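Local coordinates for protein ribonuclease H (Uncultured organism, PDB 4IBN) that probably acts as a magnesium-dependent endonuclease that cuts the RNA of RNA-DNA hybrids, leaving 5'-phosphomonoester ends, at residues Ser24-Gly29 / Thr164-Gln169; Val58-Pro63 / Ala71-Ile76; Ser97-Asp102 / Ala127-Ala132; Ala158-Val163 / Glu181-Arg186. All coordinates share one frame; numbering follows the deposited sequence.

How the interactions relate
Strand 16-25 enters interaction 1 first, but that contact closes only when helix 153-168 ends, so it spans most of the RNase H fold. Two shorter closures lie within that span, one after the other: interaction 2 brings helix 67-82 back against strand 53-62, and interaction 3 joins helices 98-113 and 126-136. These two also touch each other, through Leu72 and Ile76 against Trp129, Leu128 and Ala132. Interaction 4 begins on helix 153-168 just before interaction 1 closes and ends beyond it, at 181-186, so the two cross. Together, interactions 1 and 4 join that helix to the sheet and to the C-terminal chain.

Interaction 1 (Ser24-Gly29 / Thr164-Gln169); sequences SCLGNG and TAAGGQ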
loop_
_atom_site.group_PDB
_atom_site.type_symbol
_atom_site.label_atom_id
_atom_site.label_comp_id
_atom_site.label_asym_id
_atom_site.label_seq_id
_atom_site.Cartn_x
_atom_site.Cartn_y
_atom_site.Cartn_z
ATOM N N SER A 24 4.411 6.041 7.973
ATOM C CA SER A 24 5.107 7.053 8.684
ATOM C C SER A 24 5.720 6.525 9.972
ATOM O O SER A 24 5.165 5.688 10.618
ATOM C CB SER A 24 4.157 8.159 9.027
ATOM O OG SER A 24 4.853 9.241 9.546
ATOM N N CYS A 25 6.850 7.100 10.339
ATOM C CA CYS A 25 7.425 6.906 11.646
ATOM C C CYS A 25 7.289 8.207 12.420
ATOM O O CYS A 25 7.181 9.240 11.842
ATOM C CB CYS A 25 8.891 6.587 11.555
ATOM S SG CYS A 25 9.240 4.921 11.035
ATOM N N LEU A 26 7.285 8.115 13.729
ATOM C CA LEU A 26 7.201 9.275 14.562
ATOM C C LEU A 26 8.391 9.392 15.465
ATOM O O LEU A 26 8.704 8.486 16.126
ATOM C CB LEU A 26 5.989 9.192 15.450
ATOM C CG LEU A 26 4.618 9.024 14.874
ATOM C CD1 LEU A 26 3.723 8.631 15.998
ATOM C CD2 LEU A 26 4.206 10.302 14.336
ATOM N N GLY A 27 8.985 10.550 15.524
ATOM C CA GLY A 27 10.060 10.773 16.449
ATOM C C GLY A 27 11.374 11.080 15.799
ATOM O O GLY A 27 11.448 11.205 14.641
ATOM N N ASN A 28 12.400 11.262 16.584
ATOM C CA ASN A 28 13.716 11.566 16.047
ATOM C C ASN A 28 14.823 10.654 16.535
ATOM O O ASN A 28 15.926 11.060 16.645
ATOM C CB ASN A 28 14.100 13.018 16.274
ATOM C CG ASN A 28 14.309 13.325 17.698
ATOM O OD1 ASN A 28 14.068 12.505 18.559
ATOM N ND2 ASN A 28 14.800 14.511 17.965
ATOM N N GLY A 29 14.483 9.417 16.831
ATOM C CA GLY A 29 15.458 8.438 17.206
ATOM C C GLY A 29 16.173 7.906 15.990
ATOM O O GLY A 29 15.751 8.148 14.908
ATOM N N THR A 164 -1.811 7.834 12.727
ATOM C CA THR A 164 -2.691 7.412 13.782
ATOM C C THR A 164 -2.293 6.025 14.259
ATOM O O THR A 164 -2.308 5.733 15.388
ATOM C CB THR A 164 -4.150 7.350 13.274
ATOM O OG1 THR A 164 -4.608 8.647 12.944
ATOM C CG2 THR A 164 -5.026 6.783 14.293
ATOM N N ALA A 165 -1.976 5.162 13.315
ATOM C CA ALA A 165 -1.564 3.822 13.656
ATOM C C ALA A 165 -0.273 3.829 14.482
ATOM O O ALA A 165 -0.162 3.151 15.449
ATOM C CB ALA A 165 -1.398 2.995 12.423
ATOM N N ALA A 166 0.679 4.642 14.085
ATOM C CA ALA A 166 1.925 4.713 14.784
ATOM C C ALA A 166 1.732 5.245 16.197
ATOM O O ALA A 166 2.331 4.805 17.115
ATOM C CB ALA A 166 2.824 5.578 14.079
ATOM N N GLY A 167 0.921 6.271 16.292
ATOM C CA GLY A 167 0.677 6.960 17.540
ATOM C C GLY A 167 -0.024 6.134 18.571
ATOM O O GLY A 167 0.291 6.181 19.712
ATOM N N GLY A 168 -1.004 5.397 18.115
ATOM C CA GLY A 168 -1.799 4.603 18.993
ATOM C C GLY A 168 -1.353 3.189 19.164
ATOM O O GLY A 168 -1.861 2.482 19.965
ATOM N N GLN A 169 -0.433 2.762 18.318
ATOM C CA GLN A 169 -0.018 1.398 18.262
ATOM C C GLN A 169 -1.200 0.451 18.147
ATOM O O GLN A 169 -1.283 -0.500 18.875
ATOM C CB GLN A 169 0.958 1.009 19.365
ATOM C CG GLN A 169 2.289 1.719 19.273
ATOM C CD GLN A 169 3.153 1.340 18.059
ATOM O OE1 GLN A 169 3.496 2.152 17.245
ATOM N NE2 GLN A 169 3.491 0.116 17.972
#
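Leu26 reaches from the end of strand 16-25 to the last turns of helix 153-168 and lies against Ala166 and Gly167. Its CB bond points toward the helix, but CB itself is still 5.0 Å from Ala166 CB. CG stands opposite the carbonyl carbon (chi1 -57°) and comes to 4.0 Å from Ala166 CB. From there the side chain forks. CD1 runs on in an extended line (chi2 166°), which gives it the greatest reach: it lies 3.7 Å from Ala166 CB and equally 3.7 Å from Gly167 N, touching both the methyl and the backbone of the next residue. CD2 turns to Val163, one helical turn earlier on the same helix. In the RNase H fold the first strand is central in a mixed sheet, and this C-terminal helix lies against one face of that sheet; the leucine closes the seam where the strand runs out. Small residues suit the helix here. Ala166 is buried, and its methyl also lies 4.2 Å from Ser24 O. At Gly167 a CB would stand about 4.1 Å from Leu26 CD1; the glycine lets CD1 lie against the backbone N without a side chain between.

Interaction 2 (Val58-Pro63 / Ala71-Ile76); sequences VWVSEP and ALRSVI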
loop_
_atom_site.group_PDB
_atom_site.type_symbol
_atom_site.label_atom_id
_atom_site.label_comp_id
_atom_site.label_asym_id
_atom_site.label_seq_id
_atom_site.Cartn_x
_atom_site.Cartn_y
_atom_site.Cartn_z
ATOM N N VAL A 58 -7.370 0.058 6.164
ATOM C CA VAL A 58 -6.619 -1.007 6.829
ATOM C C VAL A 58 -5.274 -0.476 7.328
ATOM O O VAL A 58 -4.529 0.133 6.560
ATOM C CB VAL A 58 -6.375 -2.201 5.889
ATOM C CG1 VAL A 58 -5.883 -1.717 4.534
ATOM C CG2 VAL A 58 -5.381 -3.170 6.510
ATOM N N TRP A 59 -4.959 -0.694 8.605
ATOM C CA TRP A 59 -3.725 -0.171 9.132
ATOM C C TRP A 59 -3.029 -1.147 10.062
ATOM O O TRP A 59 -3.645 -2.037 10.595
ATOM C CB TRP A 59 -3.933 1.196 9.812
ATOM C CG TRP A 59 -4.727 1.162 11.041
ATOM C CD1 TRP A 59 -4.276 0.987 12.296
ATOM C CD2 TRP A 59 -6.138 1.313 11.152
ATOM N NE1 TRP A 59 -5.294 1.025 13.182
ATOM C CE2 TRP A 59 -6.454 1.228 12.506
ATOM C CE3 TRP A 59 -7.157 1.545 10.243
ATOM C CZ2 TRP A 59 -7.735 1.310 12.957
ATOM C CZ3 TRP A 59 -8.416 1.640 10.698
ATOM C CH2 TRP A 59 -8.701 1.528 12.038
ATOM N N VAL A 60 -1.737 -0.928 10.221
ATOM C CA VAL A 60 -0.948 -1.673 11.175
ATOM C C VAL A 60 0.166 -0.817 11.725
ATOM O O VAL A 60 0.457 0.183 11.185
ATOM C CB VAL A 60 -0.332 -2.885 10.567
ATOM C CG1 VAL A 60 -1.405 -3.844 10.157
ATOM C CG2 VAL A 60 0.526 -2.531 9.434
ATOM N N SER A 61 0.748 -1.249 12.830
ATOM C CA SER A 61 1.822 -0.493 13.432
ATOM C C SER A 61 2.889 -1.386 14.030
ATOM O O SER A 61 2.642 -2.527 14.250
ATOM C CB SER A 61 1.279 0.425 14.502
ATOM O OG SER A 61 0.514 -0.252 15.425
ATOM N N GLU A 62 4.075 -0.809 14.247
ATOM C CA GLU A 62 5.184 -1.415 14.975
ATOM C C GLU A 62 5.758 -0.383 15.930
ATOM O O GLU A 62 5.769 0.761 15.625
ATOM C CB GLU A 62 6.264 -1.900 14.027
ATOM C CG GLU A 62 5.821 -3.083 13.218
ATOM C CD GLU A 62 6.789 -3.570 12.178
ATOM O OE1 GLU A 62 7.889 -3.067 12.080
ATOM O OE2 GLU A 62 6.410 -4.488 11.461
ATOM N N PRO A 63 6.186 -0.805 17.097
ATOM C CA PRO A 63 6.743 0.132 18.067
ATOM C C PRO A 63 8.173 0.660 17.839
ATOM O O PRO A 63 8.567 1.607 18.472
ATOM C CB PRO A 63 6.652 -0.638 19.374
ATOM C CG PRO A 63 6.727 -2.004 19.001
ATOM C CD PRO A 63 6.052 -2.137 17.676
ATOM N N ALA A 71 6.474 0.750 4.713
ATOM C CA ALA A 71 6.022 0.845 3.361
ATOM C C ALA A 71 5.721 -0.562 2.840
ATOM O O ALA A 71 4.735 -0.765 2.234
ATOM C CB ALA A 71 7.036 1.513 2.525
ATOM N N LEU A 72 6.599 -1.500 3.132
ATOM C CA LEU A 72 6.352 -2.876 2.726
ATOM C C LEU A 72 5.111 -3.480 3.397
ATOM O O LEU A 72 4.360 -4.154 2.781
ATOM C CB LEU A 72 7.602 -3.749 2.850
ATOM C CG LEU A 72 8.651 -3.545 1.793
ATOM C CD1 LEU A 72 9.998 -4.041 2.250
ATOM C CD2 LEU A 72 8.214 -4.212 0.562
ATOM N N ARG A 73 4.906 -3.184 4.663
ATOM C CA ARG A 73 3.716 -3.648 5.341
ATOM C C ARG A 73 2.445 -3.081 4.745
ATOM O O ARG A 73 1.435 -3.724 4.765
ATOM C CB ARG A 73 3.782 -3.416 6.840
ATOM C CG ARG A 73 5.018 -4.017 7.403
ATOM C CD ARG A 73 4.882 -4.689 8.723
ATOM N NE ARG A 73 3.635 -5.390 8.914
ATOM C CZ ARG A 73 3.104 -5.533 10.102
ATOM N NH1 ARG A 73 3.742 -5.049 11.130
ATOM N NH2 ARG A 73 1.967 -6.163 10.290
ATOM N N SER A 74 2.522 -1.865 4.223
ATOM C CA SER A 74 1.358 -1.285 3.609
ATOM C C SER A 74 0.935 -2.133 2.433
ATOM O O SER A 74 -0.211 -2.324 2.201
ATOM C CB SER A 74 1.572 0.190 3.224
ATOM O OG SER A 74 2.257 0.397 2.027
ATOM N N VAL A 75 1.894 -2.606 1.683
ATOM C CA VAL A 75 1.556 -3.507 0.599
ATOM C C VAL A 75 1.022 -4.837 1.096
ATOM O O VAL A 75 0.016 -5.297 0.674
ATOM C CB VAL A 75 2.778 -3.826 -0.236
ATOM C CG1 VAL A 75 2.437 -4.833 -1.343
ATOM C CG2 VAL A 75 3.301 -2.614 -0.840
ATOM N N ILE A 76 1.735 -5.445 2.014
ATOM C CA ILE A 76 1.321 -6.732 2.471
ATOM C C ILE A 76 -0.039 -6.723 3.093
ATOM O O ILE A 76 -0.852 -7.525 2.801
ATOM C CB ILE A 76 2.286 -7.251 3.511
ATOM C CG1 ILE A 76 3.647 -7.460 2.913
ATOM C CG2 ILE A 76 1.803 -8.512 4.128
ATOM C CD1 ILE A 76 4.758 -7.599 3.950
#
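Glu62 and Arg73 form a salt bridge between strand 53-62 and helix 67-82, and Val60 lies against a face of the guanidinium. The close end is the bond from Arg73 NH1 to Glu62 OE2, 2.7 Å long with an angle of 147° at the hydrogen. The oxygen is approached on its anti side, and carboxylate and guanidinium planes are turned 34° apart. A bend at chi2 sets Arg73 CD 3.1 Å from the same Glu62 OE2, and a second at chi3 turns the guanidinium over Val60. Val60 CG2 is then 4.0 Å from Arg73 CZ; a branched apolar residue can fill this buried place while the flat cation lies on it. The rest is looser: Ser61 O is 4.2 Å from Arg73 NH1, Arg73 NH2 has a long, weak ion pair with Glu77, and both charged residues remain partly exposed. Glu62 OE2 is also gripped by Arg69, and OE1 by Thr65 OG1, which would limit the carboxylate's rotation. Segments 58-62 and 71-76 run roughly antiparallel (143°), their axes coming within 8.8 Å; Leu72 and Val75 turn instead to helix 98-113, and Val60 also touches Ala38 on strand 34-45.

Interaction 3 (Ser97-Asp102 / Ala127-Ala132); sequences SRYIVD and ALWQEA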
loop_
_atom_site.group_PDB
_atom_site.type_symbol
_atom_site.label_atom_id
_atom_site.label_comp_id
_atom_site.label_asym_id
_atom_site.label_seq_id
_atom_site.Cartn_x
_atom_site.Cartn_y
_atom_site.Cartn_z
ATOM N N SER A 97 5.689 6.111 -1.747
ATOM C CA SER A 97 6.929 5.434 -1.641
ATOM C C SER A 97 7.453 4.937 -2.971
ATOM O O SER A 97 6.975 3.997 -3.497
ATOM C CB SER A 97 6.767 4.251 -0.699
ATOM O OG SER A 97 7.907 3.467 -0.641
ATOM N N ARG A 98 8.486 5.599 -3.468
ATOM C CA ARG A 98 9.191 5.122 -4.622
ATOM C C ARG A 98 9.885 3.831 -4.317
ATOM O O ARG A 98 10.112 3.040 -5.150
ATOM C CB ARG A 98 10.117 6.164 -5.199
ATOM C CG ARG A 98 9.395 7.092 -6.083
ATOM C CD ARG A 98 10.190 7.583 -7.222
ATOM N NE ARG A 98 10.223 6.670 -8.328
ATOM C CZ ARG A 98 9.645 6.885 -9.491
ATOM N NH1 ARG A 98 8.958 7.989 -9.708
ATOM N NH2 ARG A 98 9.751 5.994 -10.453
ATOM N N TYR A 99 10.168 3.606 -3.069
ATOM C CA TYR A 99 10.797 2.363 -2.711
ATOM C C TYR A 99 9.879 1.235 -3.181
ATOM O O TYR A 99 10.326 0.347 -3.786
ATOM C CB TYR A 99 10.966 2.292 -1.177
ATOM C CG TYR A 99 11.706 1.112 -0.590
ATOM C CD1 TYR A 99 13.028 0.912 -0.815
ATOM C CD2 TYR A 99 11.073 0.208 0.210
ATOM C CE1 TYR A 99 13.692 -0.158 -0.281
ATOM C CE2 TYR A 99 11.739 -0.831 0.757
ATOM C CZ TYR A 99 13.055 -1.021 0.506
ATOM O OH TYR A 99 13.742 -2.068 1.049
ATOM N N ILE A 100 8.594 1.325 -2.890
ATOM C CA ILE A 100 7.632 0.317 -3.326
ATOM C C ILE A 100 7.424 0.296 -4.838
ATOM O O ILE A 100 7.451 -0.717 -5.420
ATOM C CB ILE A 100 6.253 0.528 -2.684
ATOM C CG1 ILE A 100 6.327 0.366 -1.176
ATOM C CG2 ILE A 100 5.236 -0.388 -3.269
ATOM C CD1 ILE A 100 6.958 -0.845 -0.722
ATOM N N VAL A 101 7.215 1.454 -5.434
ATOM C CA VAL A 101 6.922 1.475 -6.839
ATOM C C VAL A 101 8.074 0.972 -7.707
ATOM O O VAL A 101 7.882 0.214 -8.613
ATOM C CB VAL A 101 6.528 2.900 -7.313
ATOM C CG1 VAL A 101 6.300 2.939 -8.743
ATOM C CG2 VAL A 101 5.342 3.352 -6.620
ATOM N N ASP A 102 9.268 1.477 -7.458
ATOM C CA ASP A 102 10.432 1.014 -8.171
ATOM C C ASP A 102 10.786 -0.437 -7.808
ATOM O O ASP A 102 11.253 -1.170 -8.605
ATOM C CB ASP A 102 11.616 1.939 -7.984
ATOM C CG ASP A 102 11.391 3.298 -8.556
ATOM O OD1 ASP A 102 10.693 3.420 -9.535
ATOM O OD2 ASP A 102 11.964 4.212 -8.017
ATOM N N ALA A 127 13.350 -10.347 3.365
ATOM C CA ALA A 127 12.283 -11.225 3.795
ATOM C C ALA A 127 10.913 -10.593 3.608
ATOM O O ALA A 127 10.008 -11.236 3.190
ATOM C CB ALA A 127 12.471 -11.643 5.205
ATOM N N LEU A 128 10.802 -9.329 3.960
ATOM C CA LEU A 128 9.576 -8.611 3.758
ATOM C C LEU A 128 9.221 -8.434 2.300
ATOM O O LEU A 128 8.114 -8.507 1.960
ATOM C CB LEU A 128 9.579 -7.268 4.458
ATOM C CG LEU A 128 9.037 -7.069 5.847
ATOM C CD1 LEU A 128 8.879 -5.601 6.029
ATOM C CD2 LEU A 128 7.755 -7.711 6.089
ATOM N N TRP A 129 10.194 -8.201 1.460
ATOM C CA TRP A 129 9.932 -8.088 0.050
ATOM C C TRP A 129 9.342 -9.388 -0.461
ATOM O O TRP A 129 8.447 -9.379 -1.223
ATOM C CB TRP A 129 11.195 -7.772 -0.730
ATOM C CG TRP A 129 11.483 -6.337 -0.832
ATOM C CD1 TRP A 129 12.486 -5.665 -0.227
ATOM C CD2 TRP A 129 10.774 -5.385 -1.595
ATOM N NE1 TRP A 129 12.453 -4.367 -0.568
ATOM C CE2 TRP A 129 11.403 -4.159 -1.405
ATOM C CE3 TRP A 129 9.699 -5.451 -2.460
ATOM C CZ2 TRP A 129 10.965 -3.019 -2.009
ATOM C CZ3 TRP A 129 9.269 -4.308 -3.035
ATOM C CH2 TRP A 129 9.901 -3.114 -2.818
ATOM N N GLN A 130 9.870 -10.500 0.001
ATOM C CA GLN A 130 9.324 -11.774 -0.399
ATOM C C GLN A 130 7.879 -11.965 0.033
ATOM O O GLN A 130 7.109 -12.462 -0.696
ATOM C CB GLN A 130 10.189 -12.952 0.083
ATOM C CG GLN A 130 11.527 -13.030 -0.553
ATOM C CD GLN A 130 12.350 -14.226 -0.063
ATOM O OE1 GLN A 130 12.150 -14.705 0.990
ATOM N NE2 GLN A 130 13.248 -14.665 -0.848
ATOM N N GLU A 131 7.565 -11.557 1.240
ATOM C CA GLU A 131 6.210 -11.566 1.709
ATOM C C GLU A 131 5.298 -10.631 0.899
ATOM O O GLU A 131 4.185 -10.937 0.636
ATOM C CB GLU A 131 6.145 -11.177 3.190
ATOM C CG GLU A 131 6.739 -12.145 4.106
ATOM C CD GLU A 131 6.398 -11.893 5.578
ATOM O OE1 GLU A 131 5.373 -11.284 5.867
ATOM O OE2 GLU A 131 7.141 -12.372 6.415
ATOM N N ALA A 132 5.800 -9.484 0.547
ATOM C CA ALA A 132 5.017 -8.605 -0.253
ATOM C C ALA A 132 4.730 -9.152 -1.618
ATOM O O ALA A 132 3.682 -8.964 -2.124
ATOM C CB ALA A 132 5.671 -7.305 -0.372
#
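This is a buried aromatic contact with a hydrogen bond at one rim, made where helix 98-113 meets helix 126-136 beside the sheet of the RNase H fold. Tyr99 and Trp129 carry it. The indole is presented by its nitrogen edge: Trp129 NE1 donates to Tyr99 OH over 3.1 Å at an angle of 154°, with the oxygen slightly tilted from the indole plane. The six-membered rim leans over the phenol, and Trp129 CZ2 lies 3.6 Å from Tyr99 CE2, above the ring face but displaced toward its edge. With the planes at 55° the rings meet obliquely. Tyr99 is swung into this place by a chi1 of -175°, which sets CG opposite the backbone N. Farther along the indole, Trp129 CH2 meets Tyr99 O in its plane at 3.6 Å and comes to 4.3 Å from Ile100 CD1. Around the indole lie Leu72 of helix 67-82, Met104 and Val108, and the ring of Trp111, so a large apolar group with one N-H suits the site. A leucine here has no N-H, so Tyr99 OH would probably be left to its weak hydrogen bond with Asn125 OD1, and a gap is likely to open over the phenol face and beside Ile100. The chemistry implies that the indole N-H, in a buried residue, has the phenol oxygen as its acceptor, and that this bond, together with the ring contact, probably limits how the two rings can turn.

Interaction 4 (Ala158-Val163 / Glu181-Arg186); sequences ANHLAV and EEWAAR
His160 on helix 153-168 meets Trp183 and Arg186, chiefly with its imidazole. The aromatic contact is with Trp183: its CD1 lies over the middle of one imidazole face, 3.9 Å from His160 CG, while the five-membered rings sit 4.7 Å apart between centroids with their planes at 37°. Trp183 NE1 extends past the ring to 3.9 Å from His160 CB. Both side chains point their CG opposite the backbone N (chi1 153° in His160); they come from their helices in opposing directions and overlap side by side. The second kind is van der Waals contact with a charged group. Arg186 NH1 is 3.9 Å from His160 CE1, which lies at the edge of the guanidinium, the two planes being steeply inclined. A flat, medium-sized ring suits this place, since it offers a face to one partner and its outer atoms to the other. An alanine here would take away the imidazole, and the Trp183 indole would probably be left with a gap beside CD1 and Arg186 NH1 without its neighbour. Tyr157, a turn earlier, also meets both rings, edge-to-face with Trp183. The arrangement is plain packing of the short helix 180-184, and of Arg186 at the N-cap of helix 187-192, on the last long helix of an RNase H fold.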
loop_
_atom_site.group_PDB
_atom_site.type_symbol
_atom_site.label_atom_id
_atom_site.label_comp_id
_atom_site.label_asym_id
_atom_site.label_seq_id
_atom_site.Cartn_x
_atom_site.Cartn_y
_atom_site.Cartn_z
ATOM N N ALA A 158 -4.326 8.673 3.832
ATOM C CA ALA A 158 -3.597 7.467 4.153
ATOM C C ALA A 158 -2.481 7.785 5.109
ATOM O O ALA A 158 -2.192 7.024 5.951
ATOM C CB ALA A 158 -3.054 6.800 2.914
ATOM N N ASN A 159 -1.862 8.921 4.915
ATOM C CA ASN A 159 -0.828 9.349 5.841
ATOM C C ASN A 159 -1.396 9.589 7.218
ATOM O O ASN A 159 -0.823 9.234 8.220
ATOM C CB ASN A 159 -0.130 10.612 5.355
ATOM C CG ASN A 159 0.982 11.055 6.262
ATOM O OD1 ASN A 159 2.009 10.484 6.280
ATOM N ND2 ASN A 159 0.759 12.079 6.968
ATOM N N HIS A 160 -2.572 10.180 7.229
ATOM C CA HIS A 160 -3.234 10.414 8.486
ATOM C C HIS A 160 -3.475 9.075 9.175
ATOM O O HIS A 160 -3.359 8.969 10.352
ATOM C CB HIS A 160 -4.565 11.114 8.269
ATOM C CG HIS A 160 -5.576 10.842 9.319
ATOM N ND1 HIS A 160 -5.634 11.551 10.484
ATOM C CD2 HIS A 160 -6.588 9.964 9.368
ATOM C CE1 HIS A 160 -6.614 11.094 11.222
ATOM N NE2 HIS A 160 -7.223 10.144 10.557
ATOM N N LEU A 161 -3.866 8.084 8.415
ATOM C CA LEU A 161 -4.091 6.786 8.982
ATOM C C LEU A 161 -2.779 6.178 9.515
ATOM O O LEU A 161 -2.762 5.550 10.504
ATOM C CB LEU A 161 -4.692 5.794 7.994
ATOM C CG LEU A 161 -6.140 5.742 7.585
ATOM C CD1 LEU A 161 -6.317 4.632 6.593
ATOM C CD2 LEU A 161 -7.000 5.503 8.760
ATOM N N ALA A 162 -1.715 6.334 8.758
ATOM C CA ALA A 162 -0.449 5.773 9.155
ATOM C C ALA A 162 0.030 6.374 10.449
ATOM O O ALA A 162 0.508 5.721 11.265
ATOM C CB ALA A 162 0.570 6.007 8.101
ATOM N N VAL A 163 -0.093 7.672 10.564
ATOM C CA VAL A 163 0.320 8.366 11.770
ATOM C C VAL A 163 -0.525 7.986 12.954
ATOM O O VAL A 163 -0.036 7.833 14.019
ATOM C CB VAL A 163 0.383 9.876 11.599
ATOM C CG1 VAL A 163 0.766 10.567 12.888
ATOM C CG2 VAL A 163 1.361 10.229 10.563
ATOM N N GLU A 181 -14.562 10.023 4.849
ATOM C CA GLU A 181 -15.517 11.077 4.663
ATOM C C GLU A 181 -15.545 12.060 5.815
ATOM O O GLU A 181 -15.719 13.198 5.625
ATOM C CB GLU A 181 -16.883 10.480 4.378
ATOM C CG GLU A 181 -16.965 9.913 2.966
ATOM C CD GLU A 181 -16.375 8.498 2.822
ATOM O OE1 GLU A 181 -15.974 7.899 3.819
ATOM O OE2 GLU A 181 -16.369 7.991 1.701
ATOM N N GLU A 182 -15.441 11.556 7.010
ATOM C CA GLU A 182 -15.393 12.412 8.167
ATOM C C GLU A 182 -14.107 13.250 8.168
ATOM O O GLU A 182 -14.128 14.398 8.422
ATOM C CB GLU A 182 -15.576 11.604 9.446
ATOM C CG GLU A 182 -16.932 10.903 9.584
ATOM C CD GLU A 182 -18.126 11.836 9.937
ATOM O OE1 GLU A 182 -17.986 13.055 10.132
ATOM O OE2 GLU A 182 -19.247 11.338 10.038
ATOM N N TRP A 183 -12.992 12.642 7.820
ATOM C CA TRP A 183 -11.737 13.361 7.750
ATOM C C TRP A 183 -11.810 14.497 6.710
ATOM O O TRP A 183 -11.297 15.540 6.884
ATOM C CB TRP A 183 -10.586 12.390 7.381
ATOM C CG TRP A 183 -9.245 13.008 7.116
ATOM C CD1 TRP A 183 -8.286 13.275 8.007
ATOM C CD2 TRP A 183 -8.723 13.385 5.853
ATOM N NE1 TRP A 183 -7.217 13.826 7.413
ATOM C CE2 TRP A 183 -7.457 13.891 6.070
ATOM C CE3 TRP A 183 -9.197 13.319 4.554
ATOM C CZ2 TRP A 183 -6.686 14.341 5.048
ATOM C CZ3 TRP A 183 -8.447 13.782 3.577
ATOM C CH2 TRP A 183 -7.192 14.265 3.804
ATOM N N ALA A 184 -12.439 14.200 5.601
ATOM C CA ALA A 184 -12.511 15.121 4.483
ATOM C C ALA A 184 -13.240 16.382 4.857
ATOM O O ALA A 184 -13.020 17.402 4.312
ATOM C CB ALA A 184 -13.160 14.496 3.306
ATOM N N ALA A 185 -14.140 16.248 5.785
ATOM C CA ALA A 185 -14.948 17.364 6.220
ATOM C C ALA A 185 -14.354 18.188 7.359
ATOM O O ALA A 185 -14.930 19.150 7.759
ATOM C CB ALA A 185 -16.285 16.884 6.598
ATOM N N ARG A 186 -13.226 17.778 7.887
ATOM C CA ARG A 186 -12.599 18.518 8.949
ATOM C C ARG A 186 -12.137 19.859 8.458
ATOM O O ARG A 186 -11.776 20.000 7.347
ATOM C CB ARG A 186 -11.403 17.781 9.518
ATOM C CG ARG A 186 -11.711 16.617 10.376
ATOM C CD ARG A 186 -10.470 15.767 10.699
ATOM N NE ARG A 186 -9.291 16.538 11.032
ATOM C CZ ARG A 186 -8.112 16.014 11.287
ATOM N NH1 ARG A 186 -7.955 14.714 11.257
ATOM N NH2 ARG A 186 -7.098 16.780 11.610
#